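PDB 4UE0: fiber from Bovine adenovirus 4, which forms the trimeric head domain at the tip of the viral fibre and probably mediates attachment to a host-cell receptor. Local coordinates for residues G10-G15 with Q55-L60; E61-F64 with P69-A72; S73-L78 with I83-V88. All coordinates share one frame; numbering follows the deposited sequence.

Interaction 1 (G10-G15 with Q55-L60); sequences GSRVVG and QADSGL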
loop_
_atom_site.group_PDB
_atom_site.type_symbol
_atom_site.label_atom_id
_atom_site.label_comp_id
_atom_site.label_asym_id
_atom_site.label_seq_id
_atom_site.Cartn_x
_atom_site.Cartn_y
_atom_site.Cartn_z
ATOM N N GLY A 10 -2.082 -9.077 -15.623
ATOM C CA GLY A 10 -1.561 -10.444 -15.591
ATOM C C GLY A 10 -0.807 -10.736 -14.322
ATOM O O GLY A 10 -0.706 -9.894 -13.437
ATOM N N SER A 11 -0.288 -11.953 -14.267
ATOM C CA SER A 11 0.462 -12.440 -13.137
ATOM C C SER A 11 1.676 -13.231 -13.581
ATOM O O SER A 11 1.716 -13.776 -14.696
ATOM C CB SER A 11 -0.398 -13.354 -12.259
ATOM O OG SER A 11 -1.443 -12.639 -11.666
ATOM N N ARG A 12 2.624 -13.331 -12.652
ATOM C CA ARG A 12 3.817 -14.138 -12.844
ATOM C C ARG A 12 4.272 -14.627 -11.482
ATOM O O ARG A 12 4.513 -13.835 -10.570
ATOM C CB ARG A 12 4.911 -13.286 -13.487
ATOM C CG ARG A 12 6.300 -13.895 -13.519
ATOM C CD ARG A 12 6.307 -15.220 -14.272
ATOM N NE ARG A 12 7.625 -15.834 -14.194
ATOM C CZ ARG A 12 8.672 -15.447 -14.917
ATOM N NH1 ARG A 12 8.559 -14.474 -15.822
ATOM N NH2 ARG A 12 9.843 -16.035 -14.730
ATOM N N VAL A 13 4.386 -15.935 -11.356
ATOM C CA VAL A 13 4.984 -16.545 -10.209
ATOM C C VAL A 13 6.456 -16.759 -10.539
ATOM O O VAL A 13 6.777 -17.232 -11.639
ATOM C CB VAL A 13 4.252 -17.847 -9.874
ATOM C CG1 VAL A 13 5.006 -18.614 -8.820
ATOM C CG2 VAL A 13 2.836 -17.548 -9.415
ATOM N N VAL A 14 7.343 -16.365 -9.634
ATOM C CA VAL A 14 8.783 -16.523 -9.831
ATOM C C VAL A 14 9.341 -17.404 -8.730
ATOM O O VAL A 14 9.251 -17.054 -7.555
ATOM C CB VAL A 14 9.486 -15.154 -9.764
ATOM C CG1 VAL A 14 10.993 -15.292 -9.966
ATOM C CG2 VAL A 14 8.912 -14.211 -10.804
ATOM N N GLY A 15 9.941 -18.526 -9.114
ATOM C CA GLY A 15 10.762 -19.291 -8.190
ATOM C C GLY A 15 12.164 -18.705 -8.159
ATOM O O GLY A 15 12.808 -18.569 -9.190
ATOM N N GLN A 55 13.793 -13.735 -15.721
ATOM C CA GLN A 55 13.537 -13.381 -17.103
ATOM C C GLN A 55 12.038 -13.168 -17.264
ATOM O O GLN A 55 11.215 -14.015 -16.883
ATOM C CB GLN A 55 14.092 -14.447 -18.039
ATOM C CG GLN A 55 14.276 -14.007 -19.476
ATOM C CD GLN A 55 14.993 -15.069 -20.282
ATOM O OE1 GLN A 55 15.370 -16.124 -19.757
ATOM N NE2 GLN A 55 15.192 -14.798 -21.559
ATOM N N ALA A 56 11.689 -12.011 -17.813
ATOM C CA ALA A 56 10.306 -11.591 -17.872
ATOM C C ALA A 56 9.625 -12.207 -19.022
ATOM O O ALA A 56 10.224 -12.398 -20.074
ATOM C CB ALA A 56 10.194 -10.087 -17.998
ATOM N N ASP A 57 8.343 -12.450 -18.784
ATOM C CA ASP A 57 7.358 -12.778 -19.794
ATOM C C ASP A 57 6.880 -11.493 -20.503
ATOM O O ASP A 57 7.064 -10.359 -20.016
ATOM C CB ASP A 57 6.165 -13.469 -19.099
ATOM C CG ASP A 57 5.664 -12.684 -17.861
ATOM O OD1 ASP A 57 6.315 -12.714 -16.803
ATOM O OD2 ASP A 57 4.622 -12.036 -17.972
ATOM N N SER A 58 6.225 -11.678 -21.648
ATOM C CA SER A 58 5.694 -10.561 -22.440
ATOM C C SER A 58 4.793 -9.602 -21.640
ATOM O O SER A 58 4.889 -8.357 -21.782
ATOM C CB SER A 58 4.900 -11.127 -23.623
ATOM O OG SER A 58 3.768 -11.885 -23.183
ATOM N N GLY A 59 3.909 -10.194 -20.829
ATOM C CA GLY A 59 2.950 -9.418 -20.059
ATOM C C GLY A 59 3.686 -8.454 -19.142
ATOM O O GLY A 59 3.480 -7.245 -19.159
ATOM N N LEU A 60 4.592 -8.992 -18.353
ATOM C CA LEU A 60 5.268 -8.177 -17.367
ATOM C C LEU A 60 6.178 -7.145 -18.014
ATOM O O LEU A 60 6.312 -5.994 -17.556
ATOM C CB LEU A 60 6.059 -9.091 -16.468
ATOM C CG LEU A 60 6.576 -8.522 -15.185
ATOM C CD1 LEU A 60 5.536 -7.763 -14.357
ATOM C CD2 LEU A 60 7.113 -9.696 -14.405
HETATM O O HOH W 1 2.096 -11.902 -16.940
#
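An N-capped helical turn, 58-61, is tied to the edge strand 8-16 of the fibre head's beta-sandwich by an arginine-aspartate salt bridge, R12 to D57. R12 sends its guanidinium along the side of D57, and the two side chains run past each other in opposite directions with their planes 63° apart. R12 NH1 donates to D57 OD1 at 3.0 Å; the oxygen lies in the guanidinium plane and accepts through its anti lone pair. R12 NH1 also reaches Q55 O at 2.9 Å, while R12 NH2 adds a longer, more bent bond of 3.3 Å to Q55 O. This carbonyl therefore takes an end-on grip from two nitrogens, again close to the guanidinium plane. With CG opposite the backbone N (chi1 169°), R12 CG comes to 3.5 Å from D57 OD1; the bend at chi2 then turns the guanidinium across to Q55 O. R12 NE also makes a weak bond to V13 O. D57 divides its carboxylate between two tasks. D57 OD2 caps the helix by accepting from L60 N at 3.1 Å, met from above the carboxylate plane, and a water donates to both D57 OD2 and S11 O, bridging them. Beneath this polar surface layer L60 packs on L23 and W25 of strand 19-29, F54 of strand 51-55 and I97 of strand 96-101, while R12 pairs through its backbone with L23 and lays its side chain on F54.

Interaction 2 (E61-F64 with P69-A72); sequences ESIF and PFYA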
loop_
_atom_site.group_PDB
_atom_site.type_symbol
_atom_site.label_atom_id
_atom_site.label_comp_id
_atom_site.label_asym_id
_atom_site.label_seq_id
_atom_site.Cartn_x
_atom_site.Cartn_y
_atom_site.Cartn_z
ATOM N N GLU A 61 6.837 -7.542 -19.090
ATOM C CA GLU A 61 7.717 -6.604 -19.743
ATOM C C GLU A 61 6.931 -5.363 -20.193
ATOM O O GLU A 61 7.525 -4.289 -20.305
ATOM C CB GLU A 61 8.402 -7.217 -20.948
ATOM C CG GLU A 61 9.641 -8.048 -20.681
ATOM C CD GLU A 61 10.360 -8.402 -21.971
ATOM O OE1 GLU A 61 9.763 -9.132 -22.784
ATOM O OE2 GLU A 61 11.500 -7.947 -22.184
ATOM N N SER A 62 5.620 -5.514 -20.465
ATOM C CA SER A 62 4.815 -4.433 -21.048
ATOM C C SER A 62 4.643 -3.225 -20.130
ATOM O O SER A 62 4.257 -2.157 -20.616
ATOM C CB SER A 62 3.450 -4.967 -21.542
ATOM O OG SER A 62 2.511 -5.281 -20.504
ATOM N N ILE A 63 4.912 -3.369 -18.829
ATOM C CA ILE A 63 4.706 -2.251 -17.925
ATOM C C ILE A 63 5.975 -1.397 -17.781
ATOM O O ILE A 63 5.944 -0.332 -17.134
ATOM C CB ILE A 63 4.181 -2.685 -16.523
ATOM C CG1 ILE A 63 5.253 -3.441 -15.719
ATOM C CG2 ILE A 63 2.881 -3.476 -16.630
ATOM C CD1 ILE A 63 4.914 -3.617 -14.270
ATOM N N PHE A 64 7.092 -1.862 -18.346
ATOM C CA PHE A 64 8.364 -1.140 -18.225
ATOM C C PHE A 64 8.565 -0.235 -19.428
ATOM O O PHE A 64 9.408 -0.467 -20.277
ATOM C CB PHE A 64 9.556 -2.103 -18.027
ATOM C CG PHE A 64 9.530 -2.830 -16.700
ATOM C CD1 PHE A 64 8.761 -3.975 -16.550
ATOM C CD2 PHE A 64 10.238 -2.361 -15.579
ATOM C CE1 PHE A 64 8.718 -4.656 -15.368
ATOM C CE2 PHE A 64 10.180 -3.048 -14.379
ATOM C CZ PHE A 64 9.409 -4.189 -14.274
ATOM N N PRO A 69 12.815 3.361 -12.818
ATOM C CA PRO A 69 12.367 2.118 -12.196
ATOM C C PRO A 69 11.143 2.368 -11.321
ATOM O O PRO A 69 10.924 3.501 -10.852
ATOM C CB PRO A 69 13.566 1.689 -11.343
ATOM C CG PRO A 69 14.684 2.565 -11.671
ATOM C CD PRO A 69 14.116 3.800 -12.284
ATOM N N PHE A 70 10.400 1.306 -11.067
ATOM C CA PHE A 70 9.372 1.342 -10.045
ATOM C C PHE A 70 10.041 1.398 -8.670
ATOM O O PHE A 70 11.058 0.740 -8.446
ATOM C CB PHE A 70 8.489 0.113 -10.126
ATOM C CG PHE A 70 7.652 0.027 -11.364
ATOM C CD1 PHE A 70 8.104 -0.624 -12.504
ATOM C CD2 PHE A 70 6.363 0.536 -11.375
ATOM C CE1 PHE A 70 7.313 -0.693 -13.634
ATOM C CE2 PHE A 70 5.567 0.437 -12.505
ATOM C CZ PHE A 70 6.044 -0.168 -13.627
ATOM N N TYR A 71 9.436 2.168 -7.755
ATOM C CA TYR A 71 9.931 2.258 -6.384
ATOM C C TYR A 71 8.760 2.062 -5.427
ATOM O O TYR A 71 7.773 2.778 -5.467
ATOM C CB TYR A 71 10.647 3.619 -6.108
ATOM C CG TYR A 71 11.052 3.726 -4.670
ATOM C CD1 TYR A 71 12.070 2.916 -4.136
ATOM C CD2 TYR A 71 10.330 4.499 -3.802
ATOM C CE1 TYR A 71 12.344 2.893 -2.795
ATOM C CE2 TYR A 71 10.605 4.505 -2.441
ATOM C CZ TYR A 71 11.582 3.661 -1.920
ATOM O OH TYR A 71 11.830 3.597 -0.575
ATOM N N ALA A 72 8.915 1.107 -4.505
ATOM C CA ALA A 72 7.934 0.814 -3.467
ATOM C C ALA A 72 8.659 0.524 -2.168
ATOM O O ALA A 72 9.883 0.613 -2.095
ATOM C CB ALA A 72 7.050 -0.355 -3.881
#
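F70 turns the edge of its ring onto the face of F64 in a T-shaped stack, with centroids 5.2 Å apart and planes at 84°. The approach is off-centre: F70 CE1 stands over the rim of the F64 ring, and F70 CD1 comes to 3.7 Å from F64 CE2. The far end of the F70 ring meets I63, whose side chain crosses it at about a right angle, I63 CD1 lying 3.7 Å from F70 CZ. I63 O also lies at the edge of the F70 ring, 3.5 Å from F70 CZ. I63 and F64 close a type I beta turn in which F64 N donates to E61 O at 3.1 Å. The turn starts at E61, within 58-61, and lies between the two sheets of the beta-sandwich, where F70, at the start of strand 70-77, points inward. With CG beside its backbone N (chi1 -67°), F70 projects its ring toward the turn. Farther out, I63 rests on W25, I27, Y36 and L38 of one sheet, and F64 on I90 and K92 of the other. F70 itself touches Y36, A116 and I118, its backbone pairs with I90, and next to it P69 O and Y71 N bond to the side-chain amide of Q42 of the third subunit.

Interaction 3 (S73-L78 with I83-V88); sequences SCTQQL and IKTYGV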
loop_
_atom_site.group_PDB
_atom_site.type_symbol
_atom_site.label_atom_id
_atom_site.label_comp_id
_atom_site.label_asym_id
_atom_site.label_seq_id
_atom_site.Cartn_x
_atom_site.Cartn_y
_atom_site.Cartn_z
ATOM N N SER A 73 7.933 0.195 -1.105
ATOM C CA SER A 73 8.540 -0.232 0.139
ATOM C C SER A 73 7.811 -1.431 0.698
ATOM O O SER A 73 6.654 -1.706 0.349
ATOM C CB SER A 73 8.603 0.871 1.189
ATOM O OG SER A 73 7.308 1.145 1.678
ATOM N N CYS A 74 8.497 -2.154 1.557
ATOM C CA CYS A 74 7.940 -3.278 2.273
ATOM C C CYS A 74 8.589 -3.370 3.621
ATOM O O CYS A 74 9.527 -2.621 3.921
ATOM C CB CYS A 74 8.106 -4.568 1.453
ATOM S SG CYS A 74 9.802 -5.080 1.226
ATOM N N THR A 75 8.107 -4.296 4.461
ATOM C CA THR A 75 8.641 -4.449 5.806
ATOM C C THR A 75 8.812 -5.916 6.167
ATOM O O THR A 75 8.212 -6.806 5.585
ATOM C CB THR A 75 7.741 -3.791 6.874
ATOM O OG1 THR A 75 6.513 -4.520 7.010
ATOM C CG2 THR A 75 7.470 -2.310 6.571
ATOM N N GLN A 76 9.638 -6.103 7.191
ATOM C CA GLN A 76 9.664 -7.349 7.966
ATOM C C GLN A 76 9.595 -7.007 9.457
ATOM O O GLN A 76 10.112 -5.983 9.896
ATOM C CB GLN A 76 10.948 -8.150 7.744
ATOM C CG GLN A 76 11.070 -8.734 6.354
ATOM C CD GLN A 76 12.362 -9.489 6.207
ATOM O OE1 GLN A 76 13.451 -8.937 6.399
ATOM N NE2 GLN A 76 12.275 -10.778 5.904
ATOM N N GLN A 77 8.931 -7.871 10.201
ATOM C CA GLN A 77 8.840 -7.769 11.654
ATOM C C GLN A 77 9.835 -8.729 12.255
ATOM O O GLN A 77 9.742 -9.941 12.054
ATOM C CB GLN A 77 7.433 -8.097 12.099
ATOM C CG GLN A 77 7.243 -8.057 13.599
ATOM C CD GLN A 77 5.818 -8.211 14.018
ATOM O OE1 GLN A 77 4.941 -7.593 13.461
ATOM N NE2 GLN A 77 5.588 -9.012 15.037
ATOM N N LEU A 78 10.813 -8.155 12.952
ATOM C CA LEU A 78 11.919 -8.927 13.503
ATOM C C LEU A 78 11.478 -9.647 14.764
ATOM O O LEU A 78 10.443 -9.337 15.340
ATOM C CB LEU A 78 13.103 -8.017 13.765
ATOM C CG LEU A 78 13.977 -7.673 12.565
ATOM C CD1 LEU A 78 13.388 -7.934 11.192
ATOM C CD2 LEU A 78 14.410 -6.224 12.673
ATOM N N ILE A 83 10.396 -3.234 13.510
ATOM C CA ILE A 83 10.020 -3.286 12.095
ATOM C C ILE A 83 11.127 -2.696 11.255
ATOM O O ILE A 83 11.555 -1.579 11.498
ATOM C CB ILE A 83 8.721 -2.504 11.843
ATOM C CG1 ILE A 83 7.590 -3.014 12.759
ATOM C CG2 ILE A 83 8.332 -2.627 10.381
ATOM C CD1 ILE A 83 7.284 -4.501 12.599
ATOM N N LYS A 84 11.586 -3.468 10.275
ATOM C CA LYS A 84 12.540 -2.981 9.293
ATOM C C LYS A 84 11.788 -2.662 8.015
ATOM O O LYS A 84 11.020 -3.493 7.527
ATOM C CB LYS A 84 13.633 -4.033 8.993
ATOM C CG LYS A 84 14.678 -3.564 7.989
ATOM C CD LYS A 84 15.821 -2.759 8.560
ATOM C CE LYS A 84 16.997 -2.808 7.583
ATOM N NZ LYS A 84 18.246 -2.215 8.129
ATOM N N THR A 85 11.998 -1.459 7.495
ATOM C CA THR A 85 11.428 -1.027 6.216
ATOM C C THR A 85 12.502 -1.086 5.140
ATOM O O THR A 85 13.627 -0.647 5.348
ATOM C CB THR A 85 10.854 0.383 6.339
ATOM O OG1 THR A 85 9.880 0.399 7.380
ATOM C CG2 THR A 85 10.189 0.823 5.057
ATOM N N TYR A 86 12.151 -1.661 3.995
ATOM C CA TYR A 86 13.020 -1.799 2.835
ATOM C C TYR A 86 12.474 -1.050 1.660
ATOM O O TYR A 86 11.266 -1.120 1.386
ATOM C CB TYR A 86 13.175 -3.260 2.430
ATOM C CG TYR A 86 13.633 -4.161 3.540
ATOM C CD1 TYR A 86 12.705 -4.787 4.362
ATOM C CD2 TYR A 86 14.976 -4.426 3.768
ATOM C CE1 TYR A 86 13.073 -5.631 5.371
ATOM C CE2 TYR A 86 15.369 -5.272 4.803
ATOM C CZ TYR A 86 14.422 -5.882 5.586
ATOM O OH TYR A 86 14.822 -6.723 6.614
ATOM N N GLY A 87 13.358 -0.350 0.965
ATOM C CA GLY A 87 13.027 0.173 -0.335
ATOM C C GLY A 87 13.124 -0.925 -1.386
ATOM O O GLY A 87 14.010 -1.780 -1.299
ATOM N N VAL A 88 12.211 -0.914 -2.349
ATOM C CA VAL A 88 12.133 -1.921 -3.402
ATOM C C VAL A 88 12.179 -1.196 -4.746
ATOM O O VAL A 88 11.328 -0.376 -5.028
ATOM C CB VAL A 88 10.830 -2.731 -3.317
ATOM C CG1 VAL A 88 10.911 -3.884 -4.307
ATOM C CG2 VAL A 88 10.564 -3.240 -1.910
#
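C74 and Y86 exchange both of their backbone bonds, C74 N to Y86 O at 3.0 Å and Y86 N to C74 O at 2.8 Å, and Q76 does the same with K84. These two hydrogen-bonded pairs alternate with the non-hydrogen-bonded pairs S73-G87, T75-T85 and Q77-I83 in an antiparallel beta hairpin whose strand directions differ by 152°. The carbonyls take CA-H...O contacts besides, such as T75 CA to K84 O at 3.1 Å. Q76 OE1 lies 2.6 Å from Y86 OH, a weak bond in which the hydroxyl is the donor, although its proton has another acceptor within reach; Q76 OE1 also accepts from E106 N, and Q76 NE2 donates to I109 O, which fixes both ends of the amide. Q76 CG sits beside the backbone N (chi1 -68°) with the chain extended beyond it, which carries the amide to the hydroxyl end of the Y86 ring, the two planes 65° apart. On the same face C74 SG packs against V88 CG2 at 3.7 Å. On the face that carries S73, T75 and Q77, I83 CD1 lies 3.6 Å from Q77 CB; T75 OG1 is hydrogen-bonded to Y71 OH of the second subunit. V88 and C74 lie against F101 and W114, joining the hairpin to strands 96-101 and 114-120, while backbone bonds link T75 to S112 and G87 to S102.

How the interactions relate
The three contacts follow one another along the chain, and all lie within the fibre head domain. Interactions 1 and 2 are neighbours, with centres about 12 Å apart: residues 58-61 run on into the turn that starts at E61, and A56 CB touches E61 CG at 3.4 Å. Interactions 2 and 3 share strand 70-77; though their centres are about 20 Å apart, A72 O and V88 N, 2.8 Å apart and probably hydrogen-bonded, carry the pairing from one to the other. Interaction 1 lies across the chain's centre from interaction 3, with nearest atoms about 12 Å apart. Interactions 1 and 3 both reach the second subunit, and interactions 2 and 3 the third, so all three border the trimer interfaces.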